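Local structure of effector EagT6 (Pseudomonas aeruginosa, 1TU1) at residues A[51-56]-A[83-88]; A[89-94]-A[100-105]; A[114-119]-A[134-139]. The protein plays an essential role in delivering the toxin Tse6 to target cells, acting as a homodimer in the loading of Tse6 onto VgrG1a. All blocks are in the same frame, centred on the assembly; numbering follows the deposited sequence.

The three contacts share one six-stranded antiparallel sheet and sit on different faces or seams of it. Interaction 2 is the seam between strands 84-95 and 98-107; its centre lies about 18 Å from that of interaction 1 and about 13 Å from that of interaction 3. Interaction 1 sets the start of helix 53-67 against one face, and interaction 3 sets the last part of helix 125-137 and the turn after it against the other; their centres are about 16 Å apart. Continuity runs through the strands: Leu88 CD1 touches Val105 CG2 at 3.7 Å, and Val105 N probably hydrogen-bonds to Thr116 O at 2.8 Å. Bound 1,2-ethanediol comes within about 4 Å of the Val87 and Met136 side chains.

Interaction 1 of 3, residues A[51-56]-A[83-88]; sequences APFADY and GHAAVL
Phe53, in the first turn of helix 53-67, brings the CD2-CE2 side of its ring to the opening residues of strand 84-95, and it is the one side chain of 51-56 that meets Ala85 and Val87. The tight part is small. Phe53 CE2 comes to 3.5 Å from Ala85 O, while Phe53 CD2 lies 3.8 Å from Ala85 CB. One flank of the ring therefore meets both the methyl group and the carbonyl of a single strand residue. Farther along, Phe53 CE2 reaches Val87 CG2 at 4.2 Å, a lighter touch. CG lies anti to the backbone N (chi1 -174°), which carries the ring from the helix toward the strand across a CA-CA separation of 7.9 Å between Phe53 and Ala85. Gln48 and Glu108 also touch the Phe53 side chain.

The other side is loose. Phe53 and Ala85 both stay partly exposed, and beyond them Ala54 and Asp55 lie on the solvent side of the same helix turn. Inward, by contrast, Tyr56 is buried against Phe106, Val113 and Ile115, with its OH hydrogen-bonded to Asp45.

Only 129 Å² is buried, both sides summed. The contact is van der Waals, ring carbons against a methyl group, a carbonyl oxygen and a valine branch. With no directional bond between the segments and so modest an area, it is one part of the helix's packing on the sheet, made against the start of strand 84-95, one strand in from the edge strand 72-81.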
loop_
_atom_site.group_PDB
_atom_site.type_symbol
_atom_site.label_atom_id
_atom_site.label_comp_id
_atom_site.label_asym_id
_atom_site.label_seq_id
_atom_site.Cartn_x
_atom_site.Cartn_y
_atom_site.Cartn_z
ATOM N N ALA A 51 -6.340 7.540 -23.020
ATOM C CA ALA A 51 -5.555 8.707 -23.417
ATOM C C ALA A 51 -4.082 8.346 -23.668
ATOM O O ALA A 51 -3.531 7.438 -23.006
ATOM C CB ALA A 51 -5.647 9.775 -22.388
ATOM N N PRO A 52 -3.453 9.046 -24.614
ATOM C CA PRO A 52 -2.015 8.896 -24.825
ATOM C C PRO A 52 -1.280 9.164 -23.514
ATOM O O PRO A 52 -1.669 10.075 -22.792
ATOM C CB PRO A 52 -1.684 9.986 -25.853
ATOM C CG PRO A 52 -2.953 10.223 -26.592
ATOM C CD PRO A 52 -4.054 10.006 -25.567
ATOM N N PHE A 53 -0.250 8.384 -23.235
ATOM C CA PHE A 53 0.561 8.539 -22.031
ATOM C C PHE A 53 1.162 9.940 -21.912
ATOM O O PHE A 53 1.282 10.466 -20.799
ATOM C CB PHE A 53 1.660 7.506 -22.017
ATOM C CG PHE A 53 2.477 7.501 -20.739
ATOM C CD1 PHE A 53 1.866 7.338 -19.499
ATOM C CD2 PHE A 53 3.854 7.691 -20.786
ATOM C CE1 PHE A 53 2.643 7.364 -18.311
ATOM C CE2 PHE A 53 4.622 7.699 -19.603
ATOM C CZ PHE A 53 3.995 7.518 -18.382
ATOM N N ALA A 54 1.547 10.539 -23.048
ATOM C CA ALA A 54 2.083 11.898 -23.058
ATOM C C ALA A 54 1.093 12.894 -22.536
ATOM O O ALA A 54 1.485 13.796 -21.790
ATOM C CB ALA A 54 2.547 12.301 -24.463
ATOM N N ASP A 55 -0.178 12.750 -22.909
ATOM C CA ASP A 55 -1.239 13.616 -22.415
ATOM C C ASP A 55 -1.493 13.393 -20.920
ATOM O O ASP A 55 -1.760 14.348 -20.182
ATOM C CB ASP A 55 -2.557 13.366 -23.136
ATOM C CG ASP A 55 -2.533 13.788 -24.613
ATOM O OD1 ASP A 55 -1.498 14.317 -25.104
ATOM O OD2 ASP A 55 -3.525 13.565 -25.336
ATOM N N TYR A 56 -1.448 12.135 -20.487
ATOM C CA TYR A 56 -1.601 11.816 -19.057
ATOM C C TYR A 56 -0.525 12.541 -18.242
ATOM O O TYR A 56 -0.838 13.200 -17.252
ATOM C CB TYR A 56 -1.561 10.281 -18.796
ATOM C CG TYR A 56 -1.321 9.988 -17.328
ATOM C CD1 TYR A 56 -2.380 9.930 -16.429
ATOM C CD2 TYR A 56 -0.034 9.840 -16.837
ATOM C CE1 TYR A 56 -2.149 9.720 -15.056
ATOM C CE2 TYR A 56 0.212 9.627 -15.489
ATOM C CZ TYR A 56 -0.841 9.571 -14.604
ATOM O OH TYR A 56 -0.584 9.372 -13.277
ATOM N N GLY A 83 11.144 -1.314 -21.848
ATOM C CA GLY A 83 10.177 -1.186 -22.925
ATOM C C GLY A 83 8.984 -0.349 -22.564
ATOM O O GLY A 83 8.206 -0.019 -23.441
ATOM N N HIS A 84 8.814 -0.030 -21.276
ATOM C CA HIS A 84 7.713 0.792 -20.809
ATOM C C HIS A 84 8.079 2.267 -20.910
ATOM O O HIS A 84 9.134 2.690 -20.459
ATOM C CB HIS A 84 7.359 0.477 -19.354
ATOM C CG HIS A 84 6.866 -0.912 -19.126
ATOM N ND1 HIS A 84 7.588 -2.036 -19.482
ATOM C CD2 HIS A 84 5.699 -1.356 -18.606
ATOM C CE1 HIS A 84 6.883 -3.111 -19.176
ATOM N NE2 HIS A 84 5.732 -2.727 -18.648
ATOM N N ALA A 85 7.185 3.060 -21.482
ATOM C CA ALA A 85 7.338 4.503 -21.467
ATOM C C ALA A 85 7.284 5.045 -20.024
ATOM O O ALA A 85 6.416 4.676 -19.228
ATOM C CB ALA A 85 6.249 5.158 -22.300
ATOM N N ALA A 86 8.182 5.969 -19.728
ATOM C CA ALA A 86 8.253 6.553 -18.413
ATOM C C ALA A 86 8.690 8.010 -18.489
ATOM O O ALA A 86 9.370 8.411 -19.419
ATOM C CB ALA A 86 9.226 5.740 -17.568
ATOM N N VAL A 87 8.265 8.796 -17.515
ATOM C CA VAL A 87 8.736 10.165 -17.359
ATOM C C VAL A 87 9.199 10.368 -15.909
ATOM O O VAL A 87 8.449 10.063 -14.972
ATOM C CB VAL A 87 7.641 11.167 -17.693
ATOM C CG1 VAL A 87 8.103 12.624 -17.418
ATOM C CG2 VAL A 87 7.189 11.015 -19.151
ATOM N N LEU A 88 10.427 10.860 -15.741
ATOM C CA LEU A 88 10.924 11.375 -14.456
ATOM C C LEU A 88 10.769 12.886 -14.379
ATOM O O LEU A 88 11.229 13.633 -15.284
ATOM C CB LEU A 88 12.387 10.970 -14.232
ATOM C CG LEU A 88 13.161 11.646 -13.082
ATOM C CD1 LEU A 88 12.516 11.365 -11.744
ATOM C CD2 LEU A 88 14.579 11.145 -13.052
#

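Interaction 2 of 3, residues A[89-94]-A[100-105]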
loop_
_atom_site.group_PDB
_atom_site.type_symbol
_atom_site.label_atom_id
_atom_site.label_comp_id
_atom_site.label_asym_id
_atom_site.label_seq_id
_atom_site.Cartn_x
_atom_site.Cartn_y
_atom_site.Cartn_z
ATOM N N LEU A 89 10.112 13.344 -13.315
ATOM C CA LEU A 89 9.980 14.751 -13.010
ATOM C C LEU A 89 10.652 15.052 -11.683
ATOM O O LEU A 89 10.202 14.547 -10.636
ATOM C CB LEU A 89 8.526 15.147 -12.866
ATOM C CG LEU A 89 7.619 14.985 -14.077
ATOM C CD1 LEU A 89 6.234 15.358 -13.648
ATOM C CD2 LEU A 89 8.096 15.868 -15.253
ATOM N N ASP A 90 11.715 15.859 -11.731
ATOM C CA ASP A 90 12.352 16.408 -10.540
ATOM C C ASP A 90 11.756 17.756 -10.282
ATOM O O ASP A 90 11.840 18.653 -11.123
ATOM C CB ASP A 90 13.848 16.540 -10.732
ATOM C CG ASP A 90 14.511 15.213 -10.906
ATOM O OD1 ASP A 90 13.969 14.208 -10.385
ATOM O OD2 ASP A 90 15.558 15.050 -11.558
ATOM N N TYR A 91 11.096 17.896 -9.139
ATOM C CA TYR A 91 10.474 19.155 -8.793
ATOM C C TYR A 91 10.436 19.417 -7.298
ATOM O O TYR A 91 10.636 18.510 -6.491
ATOM C CB TYR A 91 9.085 19.259 -9.385
ATOM C CG TYR A 91 8.008 18.289 -8.891
ATOM C CD1 TYR A 91 7.120 18.655 -7.873
ATOM C CD2 TYR A 91 7.804 17.058 -9.525
ATOM C CE1 TYR A 91 6.107 17.807 -7.460
ATOM C CE2 TYR A 91 6.796 16.198 -9.124
ATOM C CZ TYR A 91 5.948 16.567 -8.098
ATOM O OH TYR A 91 4.937 15.721 -7.705
ATOM N N GLN A 92 10.189 20.679 -6.961
ATOM C CA GLN A 92 9.994 21.091 -5.588
ATOM C C GLN A 92 8.649 21.764 -5.458
ATOM O O GLN A 92 8.081 22.263 -6.453
ATOM C CB GLN A 92 11.145 21.998 -5.108
ATOM C CG GLN A 92 11.151 23.458 -5.626
ATOM C CD GLN A 92 12.304 24.303 -5.013
ATOM O OE1 GLN A 92 13.491 24.064 -5.292
ATOM N NE2 GLN A 92 11.945 25.275 -4.174
ATOM N N TRP A 93 8.110 21.724 -4.245
ATOM C CA TRP A 93 6.989 22.568 -3.878
ATOM C C TRP A 93 7.042 22.905 -2.373
ATOM O O TRP A 93 7.883 22.380 -1.637
ATOM C CB TRP A 93 5.648 21.939 -4.262
ATOM C CG TRP A 93 5.310 20.673 -3.535
ATOM C CD1 TRP A 93 5.954 19.465 -3.644
ATOM C CD2 TRP A 93 4.244 20.470 -2.599
ATOM N NE1 TRP A 93 5.348 18.530 -2.839
ATOM C CE2 TRP A 93 4.298 19.117 -2.185
ATOM C CE3 TRP A 93 3.256 21.293 -2.051
ATOM C CZ2 TRP A 93 3.410 18.581 -1.262
ATOM C CZ3 TRP A 93 2.360 20.743 -1.129
ATOM C CH2 TRP A 93 2.449 19.400 -0.754
ATOM N N GLN A 94 6.142 23.781 -1.945
ATOM C CA GLN A 94 6.134 24.285 -0.579
ATOM C C GLN A 94 4.960 23.698 0.174
ATOM O O GLN A 94 3.814 24.108 -0.008
ATOM C CB GLN A 94 6.051 25.822 -0.551
ATOM C CG GLN A 94 6.074 26.432 0.870
ATOM C CD GLN A 94 5.801 27.939 0.869
ATOM O OE1 GLN A 94 4.635 28.374 0.942
ATOM N NE2 GLN A 94 6.869 28.733 0.776
ATOM N N LEU A 100 10.071 20.957 -0.233
ATOM C CA LEU A 100 10.368 19.550 -0.414
ATOM C C LEU A 100 10.851 19.308 -1.828
ATOM O O LEU A 100 10.344 19.920 -2.765
ATOM C CB LEU A 100 9.099 18.739 -0.210
ATOM C CG LEU A 100 8.514 18.665 1.195
ATOM C CD1 LEU A 100 7.388 17.679 1.126
ATOM C CD2 LEU A 100 9.549 18.247 2.217
ATOM N N MET A 101 11.828 18.418 -1.965
ATOM C CA MET A 101 12.347 17.969 -3.243
ATOM C C MET A 101 11.788 16.583 -3.574
ATOM O O MET A 101 11.918 15.642 -2.785
ATOM C CB MET A 101 13.868 17.904 -3.173
ATOM C CG MET A 101 14.591 17.785 -4.503
ATOM S SD MET A 101 14.136 19.059 -5.731
ATOM C CE MET A 101 14.491 18.093 -7.236
ATOM N N LEU A 102 11.185 16.472 -4.757
ATOM C CA LEU A 102 10.615 15.225 -5.256
ATOM C C LEU A 102 11.312 14.740 -6.523
ATOM O O LEU A 102 11.641 15.531 -7.414
ATOM C CB LEU A 102 9.136 15.434 -5.539
ATOM C CG LEU A 102 8.219 15.115 -4.355
ATOM C CD1 LEU A 102 8.416 16.098 -3.190
ATOM C CD2 LEU A 102 6.796 15.135 -4.808
ATOM N N ARG A 103 11.552 13.439 -6.594
ATOM C CA ARG A 103 11.914 12.773 -7.831
ATOM C C ARG A 103 10.843 11.705 -8.072
ATOM O O ARG A 103 10.809 10.676 -7.371
ATOM C CB ARG A 103 13.303 12.169 -7.730
ATOM C CG ARG A 103 14.367 13.192 -7.251
ATOM C CD ARG A 103 15.778 12.854 -7.656
ATOM N NE ARG A 103 16.031 13.091 -9.069
ATOM C CZ ARG A 103 17.193 12.848 -9.671
ATOM N NH1 ARG A 103 18.204 12.316 -9.006
ATOM N NH2 ARG A 103 17.338 13.086 -10.968
ATOM N N GLN A 104 9.968 11.985 -9.037
ATOM C CA GLN A 104 8.731 11.250 -9.277
ATOM C C GLN A 104 8.732 10.616 -10.675
ATOM O O GLN A 104 8.844 11.317 -11.682
ATOM C CB GLN A 104 7.551 12.197 -9.116
ATOM C CG GLN A 104 6.199 11.532 -9.017
ATOM C CD GLN A 104 5.136 12.450 -8.474
ATOM O OE1 GLN A 104 4.853 13.501 -9.053
ATOM N NE2 GLN A 104 4.553 12.074 -7.336
ATOM N N VAL A 105 8.671 9.293 -10.739
ATOM C CA VAL A 105 8.696 8.574 -12.008
ATOM C C VAL A 105 7.297 8.012 -12.315
ATOM O O VAL A 105 6.676 7.340 -11.481
ATOM C CB VAL A 105 9.704 7.455 -11.990
ATOM C CG1 VAL A 105 9.733 6.696 -13.347
ATOM C CG2 VAL A 105 11.124 7.982 -11.645
#
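Asp90 and Arg103 face each other as a non-hydrogen-bonded pair and make the salt bridge of this hairpin. Arg103 grips side-on: NE to Asp90 OD1 at 2.7 Å (172° at the hydrogen) and NH2 to Asp90 OD2, also 2.7 Å but more bent, coming to the syn side of OD2. The carboxylate and guanidinium planes are turned 60° apart, and NE approaches OD1 from above the carboxylate plane. Further bonds from Asp90 OD2 to Trp77 NE1 and from Arg103 NH1 to Glu129 tie this buried charge pair to strand 72-81 and helix 125-137.

Among the uncharged hydrogen bonds, Tyr91 OH donates to Gln104 OE1 at 2.6 Å, from above the amide's carbonyl plane although OE1 lies near the plane of the ring. Gln104 NE2 bonds to Thr117, so both ends of the amide are held. Six backbone bonds knit the pairs Leu89-Gln104, Tyr91-Leu102 and Trp93-Leu100; the shortest, Leu102 N to Tyr91 O, is 2.7 Å.

Van der Waals contacts make up the third group. With CG between its backbone N and carbonyl carbon (chi1 65°), Tyr91 swings its ring over Leu102, whose CB stands 4.2 Å from the ring centroid in a CH-pi contact. Leu102 CD1 meets the edge of the indole at Trp93 NE1, 3.9 Å away. Met101 SD makes a close contact with a carbonyl oxygen, Tyr91 O, at 3.6 Å, and Met101 CE reaches Asp90 CB.

The axes of the two segments approach to 4.7 Å. Regular antiparallel pairing, with the charged pair on one face and aromatic rings on the other, marks a beta hairpin within the meander 72-81, 84-95, 98-107 and 113-120, in a sheet with a helix packed on each face, consistent with the Mog1p/PsbP-like fold.

Interaction 3 of 3, residues A[114-119]-A[134-139]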
loop_
_atom_site.group_PDB
_atom_site.type_symbol
_atom_site.label_atom_id
_atom_site.label_comp_id
_atom_site.label_asym_id
_atom_site.label_seq_id
_atom_site.Cartn_x
_atom_site.Cartn_y
_atom_site.Cartn_z
ATOM N N LEU A 114 2.081 3.113 -12.941
ATOM C CA LEU A 114 2.864 2.878 -11.721
ATOM C C LEU A 114 3.759 4.098 -11.463
ATOM O O LEU A 114 4.548 4.500 -12.327
ATOM C CB LEU A 114 3.702 1.621 -11.856
ATOM C CG LEU A 114 4.383 1.102 -10.566
ATOM C CD1 LEU A 114 3.329 0.564 -9.605
ATOM C CD2 LEU A 114 5.398 0.053 -10.901
ATOM N N ILE A 115 3.626 4.675 -10.271
ATOM C CA ILE A 115 4.296 5.914 -9.894
ATOM C C ILE A 115 5.224 5.647 -8.728
ATOM O O ILE A 115 4.800 5.045 -7.727
ATOM C CB ILE A 115 3.280 6.959 -9.515
ATOM C CG1 ILE A 115 2.364 7.243 -10.707
ATOM C CG2 ILE A 115 3.979 8.289 -9.065
ATOM C CD1 ILE A 115 1.238 8.203 -10.441
ATOM N N THR A 116 6.491 6.048 -8.852
ATOM C CA THR A 116 7.412 6.004 -7.687
ATOM C C THR A 116 7.805 7.425 -7.341
ATOM O O THR A 116 7.984 8.277 -8.236
ATOM C CB THR A 116 8.664 5.171 -7.959
ATOM O OG1 THR A 116 9.514 5.850 -8.902
ATOM C CG2 THR A 116 8.321 3.825 -8.599
ATOM N N THR A 117 7.898 7.715 -6.037
ATOM C CA THR A 117 8.118 9.069 -5.593
ATOM C C THR A 117 9.155 9.048 -4.472
ATOM O O THR A 117 8.927 8.420 -3.433
ATOM C CB THR A 117 6.829 9.691 -5.086
ATOM O OG1 THR A 117 5.794 9.673 -6.089
ATOM C CG2 THR A 117 7.040 11.183 -4.764
ATOM N N LEU A 118 10.300 9.682 -4.698
ATOM C CA LEU A 118 11.255 9.968 -3.616
ATOM C C LEU A 118 10.934 11.359 -3.081
ATOM O O LEU A 118 10.863 12.321 -3.846
ATOM C CB LEU A 118 12.686 9.934 -4.137
ATOM C CG LEU A 118 13.796 10.288 -3.109
ATOM C CD1 LEU A 118 13.999 9.147 -2.143
ATOM C CD2 LEU A 118 15.087 10.582 -3.836
ATOM N N THR A 119 10.752 11.473 -1.769
ATOM C CA THR A 119 10.498 12.734 -1.146
ATOM C C THR A 119 11.578 13.021 -0.118
ATOM O O THR A 119 11.825 12.222 0.780
ATOM C CB THR A 119 9.153 12.724 -0.463
ATOM O OG1 THR A 119 8.122 12.449 -1.412
ATOM C CG2 THR A 119 8.817 14.117 0.078
ATOM N N GLN A 134 19.838 3.525 -7.622
ATOM C CA GLN A 134 20.134 2.117 -7.722
ATOM C C GLN A 134 18.848 1.281 -7.677
ATOM O O GLN A 134 18.681 0.336 -8.461
ATOM C CB GLN A 134 21.074 1.678 -6.585
ATOM C CG GLN A 134 21.308 0.170 -6.494
ATOM C CD GLN A 134 21.986 -0.412 -7.743
ATOM O OE1 GLN A 134 22.675 0.310 -8.468
ATOM N NE2 GLN A 134 21.783 -1.707 -7.992
ATOM N N ALA A 135 17.991 1.576 -6.702
ATOM C CA ALA A 135 16.732 0.862 -6.532
ATOM C C ALA A 135 15.922 0.921 -7.831
ATOM O O ALA A 135 15.455 -0.111 -8.334
ATOM C CB ALA A 135 15.924 1.486 -5.408
ATOM N N MET A 136 15.783 2.131 -8.350
ATOM C CA MET A 136 15.029 2.397 -9.578
ATOM C C MET A 136 15.631 1.717 -10.799
ATOM O O MET A 136 14.906 1.351 -11.734
ATOM C CB MET A 136 14.937 3.897 -9.847
ATOM C CG MET A 136 13.872 4.607 -9.049
ATOM S SD MET A 136 12.195 3.898 -9.265
ATOM C CE MET A 136 11.963 4.017 -11.036
ATOM N N GLN A 137 16.951 1.520 -10.776
ATOM C CA GLN A 137 17.667 0.885 -11.881
ATOM C C GLN A 137 17.436 -0.611 -11.887
ATOM O O GLN A 137 17.645 -1.276 -12.906
ATOM C CB GLN A 137 19.164 1.230 -11.837
ATOM C CG GLN A 137 19.408 2.645 -12.325
ATOM C CD GLN A 137 20.874 3.013 -12.456
ATOM O OE1 GLN A 137 21.731 2.515 -11.715
ATOM N NE2 GLN A 137 21.166 3.896 -13.399
ATOM N N THR A 138 16.977 -1.146 -10.761
ATOM C CA THR A 138 16.591 -2.549 -10.694
ATOM C C THR A 138 15.099 -2.794 -10.896
ATOM O O THR A 138 14.698 -3.933 -10.928
ATOM C CB THR A 138 16.967 -3.165 -9.326
ATOM O OG1 THR A 138 16.182 -2.556 -8.276
ATOM C CG2 THR A 138 18.426 -2.889 -8.984
ATOM N N LEU A 139 14.274 -1.752 -10.978
ATOM C CA LEU A 139 12.824 -1.965 -11.142
ATOM C C LEU A 139 12.502 -2.618 -12.494
ATOM O O LEU A 139 12.742 -2.019 -13.542
ATOM C CB LEU A 139 12.061 -0.663 -11.011
ATOM C CG LEU A 139 10.538 -0.757 -10.853
ATOM C CD1 LEU A 139 10.073 0.452 -10.111
ATOM C CD2 LEU A 139 9.831 -0.823 -12.213
#
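Met136 and Leu139 converge on Thr116, which points from the middle of strand 113-120 toward segment 134-139. Ahead of them in sequence, Ala135 packs on Trp19 of the second subunit.

At Met136 the chain bends at chi2 and chi3 (-56° and -57°), and its thioether meets the threonine tip to tip. Met136 SD lies 3.3 Å from Thr116 OG1 and 3.9 Å from Thr116 CG2, so the sulfur touches both branches, while Met136 CE comes within 3.7 Å of Thr116 OG1.

Thr138 turns its hydroxyl back to the helix, with OG1 donating to Ala135 O at 2.6 Å; the same carbonyl oxygen also accepts from Thr138 N. OG1 is further hydrogen-bonded to Glu14 N of the second subunit, linking this turn to the dimer interface.

Leu139 completes the row: its CD1 approaches Thr116 CG2 at 4.1 Å, and its side chain also packs on Ala11 of the second subunit.

The contact is buried and rests on a thioether set against a hydroxyl and on methyl packing, with no hydrogen bond between 114-119 and 134-139, whereas the directional bonding of Thr138 is spent on the turn and on the partner subunit.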